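Local coordinates for protein methylenetetrahydrofolate--tRNA-(uracil-5-)-methyltransferase trmFO (Thermus thermophilus, PDB 3G5S) that probably catalyses the folate- and FAD-dependent methylation of uridine 54 in tRNA to 5-methyluridine, at residues A[321-335]-A[349-361]. Residues are numbered along the deposited sequence; the frame is centred on the assembly and turned at random.
Sequences ETLEFREAEGLYAAG and TGFLAGLNAARKA. With EDO (1,2-ethanediol), chain E.
Lys360 and Glu329 form a salt bridge at the outer end of this contact, NZ of Lys360 lying 2.7 Å from OE2 of Glu329; NZ also crowds the CG methylene of Glu329, so the finer placement of the pair is doubtful. The lysine arrives there through a bent chain that first passes the phenol, where Lys360 CB lies 3.3 Å from OH of Tyr332. Glu324, extended beyond CG, offers OE2 to the backbone N of Gly330 (2.8 Å) through the lone pair turned away from OE1, and this braces the turn from Ala328 to Leu331. The same Glu324 OE2 is 4.5 Å from Lys360 NZ, beyond a salt bridge. An alanine here removes the carboxylate, which would probably leave the Gly330 N-H without its side-chain acceptor and Lys360 with Glu329 as its remaining acidic neighbour in the contact.

Midway along the helix, Asn356 gives ND2 to the carbonyl O of Thr322 in the carbonyl plane, on a lone pair, while its OD1 accepts from Val367 N; with both ends of the amide engaged, its rotation is fixed. At the inner end the N-H of Gly335 points to OG1 of Thr349 (2.9 Å, 162°). A chi1 of 58° turns that hydroxyl back along the helix, within hydrogen-bonding reach of the Glu345 and Ser346 carbonyls, while it accepts from Gly335.

Between these bonds the Tyr332 ring lies against the helix backbone, one face over Ala353 O and Ala357 N, and its CE1 meets Ala357 CB. Ala353 CB packs against Tyr332 CB and Ala334 CB; Leu323 CD1 reaches Thr349 CB and Leu352.

Strand 331-333, at the edge of the parallel sheet and bonded to 129-131, thus runs nearly antiparallel to its helix (170°, 8.4 Å between axes), as in a Rossmann-type FAD domain. The bonds pass from a charge pair near solvent to buried neutral ones, the last holding Gly335 beside the FAD it touches.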
loop_
_atom_site.group_PDB
_atom_site.type_symbol
_atom_site.label_atom_id
_atom_site.label_comp_id
_atom_site.label_asym_id
_atom_site.label_seq_id
_atom_site.Cartn_x
_atom_site.Cartn_y
_atom_site.Cartn_z
ATOM N N GLU A 321 -9.169 -9.404 -6.104
ATOM C CA GLU A 321 -7.920 -9.788 -5.439
ATOM C C GLU A 321 -6.890 -10.326 -6.437
ATOM O O GLU A 321 -5.710 -10.459 -6.115
ATOM C CB GLU A 321 -8.176 -10.805 -4.326
ATOM C CG GLU A 321 -8.559 -12.196 -4.803
ATOM C CD GLU A 321 -10.017 -12.316 -5.175
ATOM O OE1 GLU A 321 -10.777 -11.353 -4.952
ATOM O OE2 GLU A 321 -10.407 -13.382 -5.695
ATOM N N THR A 322 -7.365 -10.642 -7.640
ATOM C CA THR A 322 -6.533 -11.062 -8.759
ATOM C C THR A 322 -5.840 -9.878 -9.448
ATOM O O THR A 322 -4.994 -10.081 -10.328
ATOM C CB THR A 322 -7.427 -11.699 -9.802
ATOM O OG1 THR A 322 -8.430 -10.735 -10.130
ATOM C CG2 THR A 322 -8.095 -12.980 -9.258
ATOM N N LEU A 323 -6.237 -8.660 -9.061
ATOM C CA LEU A 323 -5.794 -7.392 -9.663
ATOM C C LEU A 323 -6.408 -7.116 -11.042
ATOM O O LEU A 323 -6.066 -6.130 -11.698
ATOM C CB LEU A 323 -4.274 -7.241 -9.675
ATOM C CG LEU A 323 -3.635 -7.306 -8.288
ATOM C CD1 LEU A 323 -2.128 -7.281 -8.405
ATOM C CD2 LEU A 323 -4.147 -6.176 -7.394
ATOM N N GLU A 324 -7.340 -7.967 -11.455
ATOM C CA GLU A 324 -8.122 -7.715 -12.657
ATOM C C GLU A 324 -9.265 -6.763 -12.333
ATOM O O GLU A 324 -9.917 -6.884 -11.293
ATOM C CB GLU A 324 -8.674 -9.041 -13.188
ATOM C CG GLU A 324 -9.271 -8.956 -14.582
ATOM C CD GLU A 324 -9.705 -10.312 -15.134
ATOM O OE1 GLU A 324 -9.824 -11.297 -14.368
ATOM O OE2 GLU A 324 -9.935 -10.390 -16.357
ATOM N N PHE A 325 -9.510 -5.814 -13.228
ATOM C CA PHE A 325 -10.653 -4.925 -13.076
ATOM C C PHE A 325 -11.944 -5.727 -13.127
ATOM O O PHE A 325 -12.160 -6.528 -14.045
ATOM C CB PHE A 325 -10.669 -3.870 -14.183
ATOM C CG PHE A 325 -9.716 -2.716 -13.965
ATOM C CD1 PHE A 325 -8.359 -2.839 -14.232
ATOM C CD2 PHE A 325 -10.188 -1.489 -13.527
ATOM C CE1 PHE A 325 -7.494 -1.769 -14.055
ATOM C CE2 PHE A 325 -9.324 -0.418 -13.350
ATOM C CZ PHE A 325 -7.981 -0.556 -13.616
ATOM N N ARG A 326 -12.811 -5.480 -12.156
ATOM C CA ARG A 326 -14.083 -6.181 -12.057
ATOM C C ARG A 326 -14.940 -5.996 -13.308
ATOM O O ARG A 326 -15.665 -6.906 -13.701
ATOM C CB ARG A 326 -14.873 -5.704 -10.833
ATOM C CG ARG A 326 -14.167 -5.868 -9.492
ATOM C CD ARG A 326 -15.038 -5.303 -8.375
ATOM N NE ARG A 326 -14.350 -5.213 -7.090
ATOM C CZ ARG A 326 -14.308 -6.194 -6.201
ATOM N NH1 ARG A 326 -14.904 -7.353 -6.464
ATOM N NH2 ARG A 326 -13.664 -6.014 -5.057
ATOM N N GLU A 327 -14.852 -4.817 -13.919
ATOM C CA GLU A 327 -15.693 -4.479 -15.061
ATOM C C GLU A 327 -14.895 -4.282 -16.351
ATOM O O GLU A 327 -15.386 -3.684 -17.307
ATOM C CB GLU A 327 -16.518 -3.224 -14.766
ATOM C CG GLU A 327 -17.405 -3.324 -13.534
ATOM C CD GLU A 327 -18.418 -4.446 -13.623
ATOM O OE1 GLU A 327 -18.866 -4.758 -14.745
ATOM O OE2 GLU A 327 -18.779 -5.008 -12.568
ATOM N N ALA A 328 -13.665 -4.779 -16.381
ATOM C CA ALA A 328 -12.863 -4.730 -17.597
ATOM C C ALA A 328 -11.994 -5.973 -17.675
ATOM O O ALA A 328 -10.859 -5.996 -17.200
ATOM C CB ALA A 328 -12.030 -3.458 -17.665
ATOM N N GLU A 329 -12.552 -7.021 -18.267
ATOM C CA GLU A 329 -11.857 -8.295 -18.364
ATOM C C GLU A 329 -10.528 -8.128 -19.092
ATOM O O GLU A 329 -10.456 -7.457 -20.119
ATOM C CB GLU A 329 -12.736 -9.314 -19.092
ATOM C CG GLU A 329 -12.207 -10.738 -19.068
ATOM C CD GLU A 329 -13.193 -11.736 -19.646
ATOM O OE1 GLU A 329 -14.301 -11.317 -20.049
ATOM O OE2 GLU A 329 -12.861 -12.941 -19.698
ATOM N N GLY A 330 -9.480 -8.740 -18.553
ATOM C CA GLY A 330 -8.176 -8.700 -19.178
ATOM C C GLY A 330 -7.432 -7.393 -19.006
ATOM O O GLY A 330 -6.393 -7.194 -19.623
ATOM N N LEU A 331 -7.965 -6.504 -18.170
ATOM C CA LEU A 331 -7.253 -5.296 -17.754
ATOM C C LEU A 331 -6.892 -5.465 -16.286
ATOM O O LEU A 331 -7.729 -5.896 -15.493
ATOM C CB LEU A 331 -8.133 -4.054 -17.935
ATOM C CG LEU A 331 -7.467 -2.702 -17.689
ATOM C CD1 LEU A 331 -6.373 -2.421 -18.713
ATOM C CD2 LEU A 331 -8.491 -1.573 -17.674
ATOM N N TYR A 332 -5.656 -5.112 -15.937
ATOM C CA TYR A 332 -5.136 -5.286 -14.578
ATOM C C TYR A 332 -4.463 -4.000 -14.134
ATOM O O TYR A 332 -4.016 -3.204 -14.968
ATOM C CB TYR A 332 -4.095 -6.429 -14.522
ATOM C CG TYR A 332 -4.613 -7.702 -15.126
ATOM C CD1 TYR A 332 -4.598 -7.877 -16.500
ATOM C CD2 TYR A 332 -5.167 -8.713 -14.342
ATOM C CE1 TYR A 332 -5.115 -8.990 -17.083
ATOM C CE2 TYR A 332 -5.686 -9.860 -14.927
ATOM C CZ TYR A 332 -5.656 -9.986 -16.313
ATOM O OH TYR A 332 -6.160 -11.090 -16.961
ATOM N N ALA A 333 -4.383 -3.803 -12.820
ATOM C CA ALA A 333 -3.582 -2.720 -12.256
ATOM C C ALA A 333 -2.561 -3.298 -11.295
ATOM O O ALA A 333 -2.818 -4.297 -10.630
ATOM C CB ALA A 333 -4.455 -1.702 -11.535
ATOM N N ALA A 334 -1.406 -2.655 -11.220
ATOM C CA ALA A 334 -0.374 -3.060 -10.279
ATOM C C ALA A 334 0.385 -1.844 -9.786
ATOM O O ALA A 334 0.353 -0.777 -10.406
ATOM C CB ALA A 334 0.578 -4.059 -10.926
ATOM N N GLY A 335 1.075 -2.012 -8.662
ATOM C CA GLY A 335 1.861 -0.941 -8.093
ATOM C C GLY A 335 0.995 0.094 -7.413
ATOM O O GLY A 335 -0.141 -0.172 -7.014
ATOM N N THR A 349 2.782 -6.863 -6.452
ATOM C CA THR A 349 1.538 -6.773 -7.195
ATOM C C THR A 349 1.790 -6.870 -8.705
ATOM O O THR A 349 0.963 -7.413 -9.425
ATOM C CB THR A 349 0.709 -5.526 -6.820
ATOM O OG1 THR A 349 1.474 -4.337 -7.037
ATOM C CG2 THR A 349 0.229 -5.605 -5.357
ATOM N N GLY A 350 2.925 -6.358 -9.177
ATOM C CA GLY A 350 3.307 -6.560 -10.571
ATOM C C GLY A 350 3.435 -8.035 -10.925
ATOM O O GLY A 350 2.951 -8.484 -11.968
ATOM N N PHE A 351 4.079 -8.797 -10.045
ATOM C CA PHE A 351 4.161 -10.236 -10.233
ATOM C C PHE A 351 2.769 -10.852 -10.407
ATOM O O PHE A 351 2.535 -11.626 -11.336
ATOM C CB PHE A 351 4.894 -10.885 -9.049
ATOM C CG PHE A 351 4.640 -12.361 -8.922
ATOM C CD1 PHE A 351 5.238 -13.265 -9.789
ATOM C CD2 PHE A 351 3.787 -12.841 -7.951
ATOM C CE1 PHE A 351 4.987 -14.623 -9.695
ATOM C CE2 PHE A 351 3.535 -14.207 -7.843
ATOM C CZ PHE A 351 4.139 -15.093 -8.717
ATOM N N LEU A 352 1.842 -10.524 -9.515
ATOM C CA LEU A 352 0.526 -11.153 -9.563
ATOM C C LEU A 352 -0.265 -10.731 -10.800
ATOM O O LEU A 352 -0.904 -11.556 -11.456
ATOM C CB LEU A 352 -0.270 -10.898 -8.286
ATOM C CG LEU A 352 -1.629 -11.604 -8.234
ATOM C CD1 LEU A 352 -1.514 -13.119 -8.347
ATOM C CD2 LEU A 352 -2.387 -11.224 -6.985
ATOM N N ALA A 353 -0.220 -9.444 -11.122
ATOM C CA ALA A 353 -0.918 -8.951 -12.306
ATOM C C ALA A 353 -0.352 -9.588 -13.566
ATOM O O ALA A 353 -1.103 -9.995 -14.451
ATOM C CB ALA A 353 -0.841 -7.436 -12.380
ATOM N N GLY A 354 0.971 -9.677 -13.651
ATOM C CA GLY A 354 1.611 -10.320 -14.783
ATOM C C GLY A 354 1.259 -11.795 -14.880
ATOM O O GLY A 354 1.033 -12.321 -15.969
ATOM N N LEU A 355 1.220 -12.469 -13.735
ATOM C CA LEU A 355 0.843 -13.871 -13.692
ATOM C C LEU A 355 -0.570 -14.062 -14.235
ATOM O O LEU A 355 -0.819 -14.946 -15.057
ATOM C CB LEU A 355 0.944 -14.394 -12.257
ATOM C CG LEU A 355 0.453 -15.823 -12.013
ATOM C CD1 LEU A 355 1.181 -16.852 -12.881
ATOM C CD2 LEU A 355 0.619 -16.153 -10.539
ATOM N N ASN A 356 -1.499 -13.238 -13.768
ATOM C CA ASN A 356 -2.875 -13.382 -14.206
ATOM C C ASN A 356 -3.100 -12.973 -15.655
ATOM O O ASN A 356 -3.885 -13.601 -16.359
ATOM C CB ASN A 356 -3.834 -12.703 -13.237
ATOM C CG ASN A 356 -4.024 -13.528 -11.980
ATOM O OD1 ASN A 356 -3.973 -14.760 -12.038
ATOM N ND2 ASN A 356 -4.228 -12.868 -10.846
ATOM N N ALA A 357 -2.387 -11.949 -16.107
ATOM C CA ALA A 357 -2.426 -11.563 -17.514
ATOM C C ALA A 357 -1.867 -12.682 -18.401
ATOM O O ALA A 357 -2.414 -12.969 -19.468
ATOM C CB ALA A 357 -1.653 -10.276 -17.722
ATOM N N ALA A 358 -0.780 -13.311 -17.954
ATOM C CA ALA A 358 -0.187 -14.418 -18.693
ATOM C C ALA A 358 -1.178 -15.567 -18.768
ATOM O O ALA A 358 -1.381 -16.180 -19.823
ATOM C CB ALA A 358 1.098 -14.869 -18.022
ATOM N N ARG A 359 -1.791 -15.877 -17.631
ATOM C CA ARG A 359 -2.792 -16.936 -17.603
ATOM C C ARG A 359 -3.967 -16.636 -18.531
ATOM O O ARG A 359 -4.439 -17.505 -19.264
ATOM C CB ARG A 359 -3.238 -17.223 -16.165
ATOM C CG ARG A 359 -2.122 -17.887 -15.344
ATOM C CD ARG A 359 -2.504 -18.068 -13.869
ATOM N NE ARG A 359 -3.700 -18.888 -13.703
ATOM C CZ ARG A 359 -3.711 -20.218 -13.713
ATOM N NH1 ARG A 359 -4.857 -20.865 -13.579
ATOM N NH2 ARG A 359 -2.582 -20.903 -13.853
ATOM N N LYS A 360 -4.411 -15.382 -18.540
ATOM C CA LYS A 360 -5.481 -14.952 -19.455
ATOM C C LYS A 360 -5.107 -15.195 -20.921
ATOM O O LYS A 360 -5.927 -15.664 -21.736
ATOM C CB LYS A 360 -5.744 -13.456 -19.261
ATOM C CG LYS A 360 -7.039 -12.965 -19.894
ATOM C CD LYS A 360 -8.232 -13.634 -19.228
ATOM C CE LYS A 360 -9.408 -12.673 -19.077
ATOM N NZ LYS A 360 -10.294 -12.568 -20.261
ATOM N N ALA A 361 -3.868 -14.854 -21.242
ATOM C CA ALA A 361 -3.337 -15.046 -22.588
ATOM C C ALA A 361 -3.355 -16.529 -22.977
ATOM O O ALA A 361 -3.485 -16.869 -24.157
ATOM C CB ALA A 361 -1.941 -14.475 -22.708
HETATM C C1 EDO E . -13.868 -10.352 -13.677
HETATM O O1 EDO E . -15.047 -9.677 -13.223
HETATM C C2 EDO E . -12.877 -9.334 -14.222
HETATM O O2 EDO E . -13.433 -8.683 -15.372
#